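PDB 3UMB: dehalogenase-like hydrolase from Ralstonia solanacearum, which probably catalyses the hydrolytic dehalogenation of small (S)-2-haloalkanoic acids to the corresponding (R)-2-hydroxyalkanoic acids with release of halide. Local coordinates for residues 106-111 against 217-222; 119-124 against 162-167; 183-188 against 210-215. All blocks are in the same frame, centred on the assembly; numbering follows the deposited sequence.

Contact 1 of 3, residues 106-111 against 217-222; sequences PVLRQL and HDMRDL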
# COMPACT_ATOMS: atom_id res chain seq x y z
N PRO A 106 -1.19 -32.58 4.28
CA PRO A 106 -0.76 -33.49 5.37
C PRO A 106 -0.42 -32.79 6.67
O PRO A 106 -0.79 -33.28 7.77
CB PRO A 106 0.52 -34.16 4.83
CG PRO A 106 0.81 -33.51 3.50
CD PRO A 106 -0.38 -32.75 3.06
N VAL A 107 0.31 -31.66 6.53
CA VAL A 107 0.73 -30.78 7.64
C VAL A 107 -0.51 -30.30 8.39
O VAL A 107 -0.50 -30.25 9.61
CB VAL A 107 1.54 -29.49 7.19
CG1 VAL A 107 2.13 -28.81 8.40
CG2 VAL A 107 2.65 -29.80 6.16
N LEU A 108 -1.57 -29.96 7.66
CA LEU A 108 -2.82 -29.58 8.30
C LEU A 108 -3.30 -30.76 9.17
O LEU A 108 -3.77 -30.58 10.29
CB LEU A 108 -3.87 -29.12 7.26
CG LEU A 108 -3.57 -27.78 6.56
CD1 LEU A 108 -4.48 -27.45 5.35
CD2 LEU A 108 -3.65 -26.63 7.55
N ARG A 109 -3.10 -31.98 8.67
CA ARG A 109 -3.51 -33.16 9.42
C ARG A 109 -2.68 -33.41 10.67
O ARG A 109 -3.26 -33.62 11.73
CB ARG A 109 -3.59 -34.38 8.51
CG ARG A 109 -4.82 -34.30 7.63
CD ARG A 109 -4.70 -35.05 6.30
NE ARG A 109 -5.96 -34.97 5.56
CZ ARG A 109 -6.17 -35.41 4.32
NH1 ARG A 109 -5.18 -35.99 3.63
NH2 ARG A 109 -7.38 -35.27 3.76
N GLN A 110 -1.35 -33.33 10.60
CA GLN A 110 -0.51 -33.45 11.82
C GLN A 110 -0.85 -32.40 12.93
O GLN A 110 -0.44 -32.55 14.08
CB GLN A 110 0.98 -33.40 11.47
CG GLN A 110 1.58 -34.75 11.00
CD GLN A 110 2.69 -34.59 9.93
OE1 GLN A 110 3.87 -34.69 10.24
NE2 GLN A 110 2.29 -34.35 8.68
N LEU A 111 -1.58 -31.35 12.55
CA LEU A 111 -2.08 -30.30 13.47
C LEU A 111 -3.50 -30.61 13.96
O LEU A 111 -3.78 -30.52 15.15
CB LEU A 111 -2.08 -28.92 12.80
CG LEU A 111 -0.77 -28.38 12.21
CD1 LEU A 111 -1.07 -27.21 11.27
CD2 LEU A 111 0.19 -27.99 13.32
N HIS A 217 10.37 -21.37 5.67
CA HIS A 217 10.37 -21.34 4.21
C HIS A 217 9.13 -21.94 3.63
O HIS A 217 8.75 -21.62 2.51
CB HIS A 217 11.61 -22.07 3.69
CG HIS A 217 11.61 -22.29 2.22
ND1 HIS A 217 11.53 -23.55 1.65
CD2 HIS A 217 11.68 -21.41 1.18
CE1 HIS A 217 11.53 -23.43 0.33
NE2 HIS A 217 11.64 -22.14 0.02
N ASP A 218 8.47 -22.80 4.40
CA ASP A 218 7.29 -23.51 3.94
C ASP A 218 6.45 -24.02 5.09
O ASP A 218 6.79 -23.84 6.27
CB ASP A 218 7.70 -24.67 3.02
CG ASP A 218 8.64 -25.67 3.71
OD1 ASP A 218 8.98 -25.48 4.91
OD2 ASP A 218 9.05 -26.61 2.99
N MSE A 219 5.33 -24.64 4.74
CA MSE A 219 4.36 -25.11 5.71
C MSE A 219 4.84 -26.16 6.68
O MSE A 219 4.37 -26.27 7.84
CB MSE A 219 3.18 -25.64 4.94
CG MSE A 219 2.32 -24.49 4.53
SE MSE A 219 1.08 -24.07 5.98
CE MSE A 219 -0.43 -25.13 5.27
N ARG A 220 5.81 -26.92 6.20
CA ARG A 220 6.39 -27.99 6.97
C ARG A 220 7.34 -27.39 7.98
O ARG A 220 7.47 -27.92 9.07
CB ARG A 220 7.08 -28.97 6.02
CG ARG A 220 6.10 -29.60 5.02
CD ARG A 220 6.75 -30.51 3.95
NE ARG A 220 7.47 -29.74 2.93
CZ ARG A 220 7.94 -30.23 1.78
NH1 ARG A 220 7.73 -31.51 1.45
NH2 ARG A 220 8.62 -29.43 0.95
N ASP A 221 7.96 -26.26 7.68
CA ASP A 221 8.66 -25.56 8.76
C ASP A 221 7.69 -25.12 9.85
O ASP A 221 8.07 -25.08 11.02
CB ASP A 221 9.48 -24.37 8.27
CG ASP A 221 10.72 -24.79 7.49
OD1 ASP A 221 11.35 -25.83 7.83
OD2 ASP A 221 11.05 -24.08 6.52
N LEU A 222 6.45 -24.79 9.47
CA LEU A 222 5.43 -24.33 10.45
C LEU A 222 5.08 -25.45 11.42
O LEU A 222 5.02 -25.24 12.64
CB LEU A 222 4.16 -23.82 9.76
CG LEU A 222 2.94 -23.81 10.71
CD1 LEU A 222 3.03 -22.75 11.77
CD2 LEU A 222 1.66 -23.68 9.97

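Contact 2 of 3, residues 119-124 against 162-167; sequences GILSNG and ALAPRA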
# COMPACT_ATOMS: atom_id res chain seq x y z
N GLY A 119 -8.46 -22.46 11.13
CA GLY A 119 -9.25 -21.51 10.35
C GLY A 119 -8.48 -20.80 9.25
O GLY A 119 -7.22 -20.80 9.24
N ILE A 120 -9.24 -20.22 8.33
CA ILE A 120 -8.76 -19.26 7.34
C ILE A 120 -9.27 -17.85 7.67
O ILE A 120 -10.47 -17.67 7.97
CB ILE A 120 -9.29 -19.57 5.96
CG1 ILE A 120 -8.90 -20.99 5.56
CG2 ILE A 120 -8.76 -18.57 4.93
CD1 ILE A 120 -9.32 -21.34 4.14
N LEU A 121 -8.37 -16.86 7.61
CA LEU A 121 -8.74 -15.43 7.63
C LEU A 121 -8.16 -14.72 6.41
O LEU A 121 -6.93 -14.65 6.28
CB LEU A 121 -8.31 -14.73 8.91
CG LEU A 121 -8.80 -13.28 9.05
CD1 LEU A 121 -10.34 -13.23 9.16
CD2 LEU A 121 -8.14 -12.59 10.24
N SER A 122 -9.04 -14.24 5.53
CA SER A 122 -8.68 -13.83 4.20
C SER A 122 -9.30 -12.51 3.77
O SER A 122 -10.44 -12.19 4.10
CB SER A 122 -9.10 -14.90 3.21
OG SER A 122 -8.90 -14.46 1.87
N ASN A 123 -8.53 -11.74 3.00
CA ASN A 123 -9.03 -10.51 2.40
C ASN A 123 -10.13 -10.94 1.42
O ASN A 123 -11.06 -10.18 1.07
CB ASN A 123 -7.88 -9.74 1.68
CG ASN A 123 -7.13 -8.74 2.59
OD1 ASN A 123 -7.57 -8.37 3.69
ND2 ASN A 123 -5.97 -8.28 2.11
N GLY A 124 -10.05 -12.20 1.00
CA GLY A 124 -11.02 -12.78 0.09
C GLY A 124 -12.44 -12.62 0.54
O GLY A 124 -12.79 -13.00 1.65
N ALA A 162 -9.45 -8.85 14.28
CA ALA A 162 -10.33 -9.20 15.36
C ALA A 162 -11.30 -10.31 15.02
O ALA A 162 -11.82 -10.91 15.94
CB ALA A 162 -11.10 -8.01 15.90
N LEU A 163 -11.55 -10.57 13.75
CA LEU A 163 -12.49 -11.63 13.40
C LEU A 163 -12.08 -13.00 14.00
O LEU A 163 -12.95 -13.80 14.33
CB LEU A 163 -12.74 -11.74 11.86
CG LEU A 163 -13.53 -10.62 11.15
CD1 LEU A 163 -13.34 -10.65 9.62
CD2 LEU A 163 -14.99 -10.64 11.50
N ALA A 164 -10.79 -13.27 14.14
CA ALA A 164 -10.38 -14.65 14.46
C ALA A 164 -10.51 -14.94 15.94
O ALA A 164 -11.12 -15.94 16.29
CB ALA A 164 -9.01 -14.97 13.94
N PRO A 165 -10.04 -14.05 16.83
CA PRO A 165 -10.42 -14.28 18.22
C PRO A 165 -11.93 -14.49 18.41
O PRO A 165 -12.31 -15.42 19.12
CB PRO A 165 -9.91 -13.04 18.92
CG PRO A 165 -8.64 -12.72 18.12
CD PRO A 165 -9.09 -12.93 16.71
N ARG A 166 -12.77 -13.71 17.71
CA ARG A 166 -14.22 -13.82 17.89
C ARG A 166 -14.74 -15.13 17.53
O ARG A 166 -15.48 -15.70 18.31
CB ARG A 166 -15.03 -12.84 17.05
CG ARG A 166 -15.41 -11.61 17.84
CD ARG A 166 -16.78 -11.04 17.42
NE ARG A 166 -16.80 -10.60 16.03
CZ ARG A 166 -16.02 -9.67 15.55
NH1 ARG A 166 -15.13 -9.06 16.33
NH2 ARG A 166 -16.15 -9.31 14.29
N ALA A 167 -14.43 -15.59 16.32
CA ALA A 167 -14.92 -16.89 15.84
C ALA A 167 -14.44 -18.10 16.70
O ALA A 167 -15.19 -19.05 16.89
CB ALA A 167 -14.54 -17.10 14.39

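Contact 3 of 3, residues 183-188 against 210-215; sequences WDACGA and VAPAAA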
# COMPACT_ATOMS: atom_id res chain seq x y z
N TRP A 183 4.19 -8.36 5.70
CA TRP A 183 3.45 -7.24 6.28
C TRP A 183 2.33 -7.78 7.19
O TRP A 183 2.04 -7.21 8.24
CB TRP A 183 2.90 -6.29 5.20
CG TRP A 183 2.01 -6.92 4.15
CD1 TRP A 183 2.40 -7.36 2.92
CD2 TRP A 183 0.60 -7.18 4.23
NE1 TRP A 183 1.34 -7.94 2.25
CE2 TRP A 183 0.21 -7.80 3.03
CE3 TRP A 183 -0.37 -6.97 5.22
CZ2 TRP A 183 -1.12 -8.18 2.75
CZ3 TRP A 183 -1.69 -7.39 4.98
CH2 TRP A 183 -2.05 -7.99 3.74
N ASP A 184 1.72 -8.87 6.79
CA ASP A 184 0.60 -9.44 7.51
C ASP A 184 1.09 -10.16 8.77
O ASP A 184 0.48 -10.01 9.83
CB ASP A 184 -0.14 -10.39 6.58
CG ASP A 184 -1.54 -10.74 7.06
OD1 ASP A 184 -2.08 -10.13 8.03
OD2 ASP A 184 -2.11 -11.63 6.40
N ALA A 185 2.22 -10.88 8.71
CA ALA A 185 2.77 -11.50 9.97
C ALA A 185 3.01 -10.41 10.97
O ALA A 185 2.71 -10.56 12.17
CB ALA A 185 4.07 -12.29 9.72
N CYS A 186 3.53 -9.30 10.48
CA CYS A 186 3.87 -8.15 11.33
C CYS A 186 2.63 -7.45 11.90
O CYS A 186 2.60 -7.05 13.06
CB CYS A 186 4.68 -7.15 10.50
SG CYS A 186 6.42 -7.66 10.22
N GLY A 187 1.63 -7.27 11.05
CA GLY A 187 0.37 -6.66 11.49
C GLY A 187 -0.30 -7.55 12.54
O GLY A 187 -0.87 -7.03 13.52
N ALA A 188 -0.24 -8.87 12.34
CA ALA A 188 -0.84 -9.81 13.28
C ALA A 188 -0.13 -9.81 14.61
O ALA A 188 -0.77 -9.92 15.64
CB ALA A 188 -0.90 -11.17 12.72
N VAL A 210 8.91 -4.65 14.43
CA VAL A 210 8.18 -5.77 15.04
C VAL A 210 8.58 -6.99 14.21
O VAL A 210 8.94 -6.86 13.04
CB VAL A 210 6.65 -5.54 15.01
CG1 VAL A 210 6.13 -5.46 13.55
CG2 VAL A 210 5.90 -6.61 15.80
N ALA A 211 8.56 -8.16 14.83
CA ALA A 211 8.89 -9.43 14.14
C ALA A 211 7.94 -10.55 14.59
O ALA A 211 7.57 -10.65 15.74
CB ALA A 211 10.40 -9.81 14.35
N PRO A 212 7.53 -11.40 13.68
CA PRO A 212 6.76 -12.55 14.09
C PRO A 212 7.52 -13.46 15.09
O PRO A 212 8.72 -13.32 15.26
CB PRO A 212 6.53 -13.29 12.79
CG PRO A 212 7.69 -12.89 11.93
CD PRO A 212 7.92 -11.48 12.27
N ALA A 213 6.80 -14.37 15.73
CA ALA A 213 7.38 -15.23 16.73
C ALA A 213 8.48 -16.07 16.08
O ALA A 213 9.61 -16.12 16.60
CB ALA A 213 6.29 -16.13 17.37
N ALA A 214 8.17 -16.68 14.92
CA ALA A 214 9.16 -17.35 14.10
C ALA A 214 8.76 -17.27 12.63
O ALA A 214 7.66 -16.89 12.31
CB ALA A 214 9.33 -18.80 14.55
N ALA A 215 9.68 -17.60 11.74
CA ALA A 215 9.44 -17.64 10.29
C ALA A 215 10.15 -18.90 9.70
O ALA A 215 11.09 -19.42 10.28
CB ALA A 215 9.97 -16.37 9.61

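Contact 1 of 3, residues 106-111 against 217-222
Val107 and Arg220 meet side chain to side chain at about a right angle, in a helix-helix contact of the Rossmann-like core of the haloacid dehalogenase fold. Helix 104-112, which precedes strand 118-122, packs here against the first turn of the C-terminal helix 219-227, and both reach Phe9 of strand 6-9. The two branches of Val107 share the work. With CG1 anti to its own nitrogen (chi1 -170°), that methyl is set against the backbone of the other helix, 3.4 Å from Met219 O, while CG2 comes to 3.6 Å from Arg220 CG. The aliphatic root of the arginine, rather than its charge, is therefore what Val107 feels. Next to it, residue 219, a selenomethionine, bends its chain toward helix 104-112, and its terminal CE lies 4.2 Å from Leu108 CD2. Leu111 extends the apolar row by packing on Leu223 and Val226.

The guanidinium of Arg220 turns elsewhere through a bend at chi3. Its NE forms a salt bridge with Asp218 OD2 at 3.5 Å, in the plane of the guanidinium and at its edge. Asp218 is also the N-cap, so one carboxylate serves both the helix start and the arginine. Asp221 gives a further brace, its OD2 taking His217 N at 2.9 Å through the anti lone pair. The capping bond itself, Asp221 N to Asp218 OD1 at 3.1 Å, reaches the oxygen from 43° above the carboxylate plane.

Contact 2 of 3, residues 119-124 against 162-167
Leu163 leads segment 162-167 into Leu121 of the strand and makes the closest approach to segment 119-124. Its CB lies 3.9 Å from Leu121 CD1, and its own CD1 is 4.0 Å from that same methyl, so one branch of Leu121 is met by both the root and the end of Leu163. The two leucine side chains cross at about a right angle. Leu121 presents this branch because its CG is anti to the backbone nitrogen (chi1 -174°), which carries the isobutyl group out toward the helix.

Ala164 comes next and takes the other branch, with its CB 4.5 Å from Leu121 CD2. The strand leucine thus forks, one methyl to each of two successive helix residues, in purely apolar packing. A turn further on, Ala167 donates its N to Leu163 O at 3.1 Å, and its methyl packs on His144 and Leu146.

Beyond Leu121 the chain runs into Ser122 and Asn123, a sequence that matches motif II of the haloacid dehalogenase superfamily. Lys155, probably the motif III lysine, bonds to Leu121 O. In the sheet, strand 118-122 runs between the parallel strands 6-9 and 144-147; helix 163-168 lies over the face that Leu121 points to, while helix 126-134 packs through Leu129 on Ile120 and Ser122, whose side chains point to the other face.

Contact 3 of 3, residues 183-188 against 210-215
Asp184 OD2 is gripped by two groups, a salt bridge from Lys155 NZ and a hydrogen bond with Ser179 OG, while the second carboxylate oxygen, OD1, pairs with Tyr161 OH; both oxygens of this buried group are thus satisfied, which should hold the carboxylate in one orientation. The two residues that follow it, Ala185 and Cys186, carry the contact with segment 210-215. A polar network is thereby placed on one side of the helix and apolar packing on another.

On the apolar side Cys186 faces Val210. Cys186 CB is 3.8 Å from Val210 CG1, and Cys186 SG lies 4.0 Å from that methyl. The valine reaches in with CG1 between its backbone nitrogen and carbonyl carbon (chi1 63°), and the same methyl also comes to 3.9 Å from Cys186 O. It therefore rests on both the side chain and the backbone of one residue.

Helix 182-191 is the crossover of a beta-alpha-beta unit, joining strand 175-179 to its parallel neighbour 194-198 in the Rossmann-like sheet. After strand 194-198 the chain comes back past this helix in segment 210-215 before entering strand 214-216 at the sheet's edge. Pro212 makes the second touch on that path: its CB is 4.1 Å from Ala185 CB, a methyl-to-ring contact in which both groups also meet strand 194-198, Ala185 through Trp197 and Pro212 through Thr195.

At the start of segment 183-188, Trp183 belongs to other surroundings: it makes a cation-pi interaction with Arg49 and packs on Ile50 of the second subunit, while Asp184 CB sits over one ring face, 3.6 Å above the plane and toward the rim.

Overall arrangement
The three contacts are spread round one parallel sheet. Contact 1 closes the longest loop, and contacts 2 and 3 lie within it in series along the chain. Their centres are 16 to 19 Å apart, with contacts 2 and 3 the nearest pair, touching through Asn123 ND2 and Trp183 CH2, 4.3 Å apart. Helix 104-112 of contact 1 leads on to strand 118-122 of contact 2, and strand 214-216 of contact 3 to helix 219-227 of contact 1. Contact 1 lies against the face carrying Phe9 and contact 2 against the opposite one, where Val8 and Leu121 point; helices thus cover both faces, as in a Rossmann-like core. Lys155 bonds to residues of contacts 2 and 3.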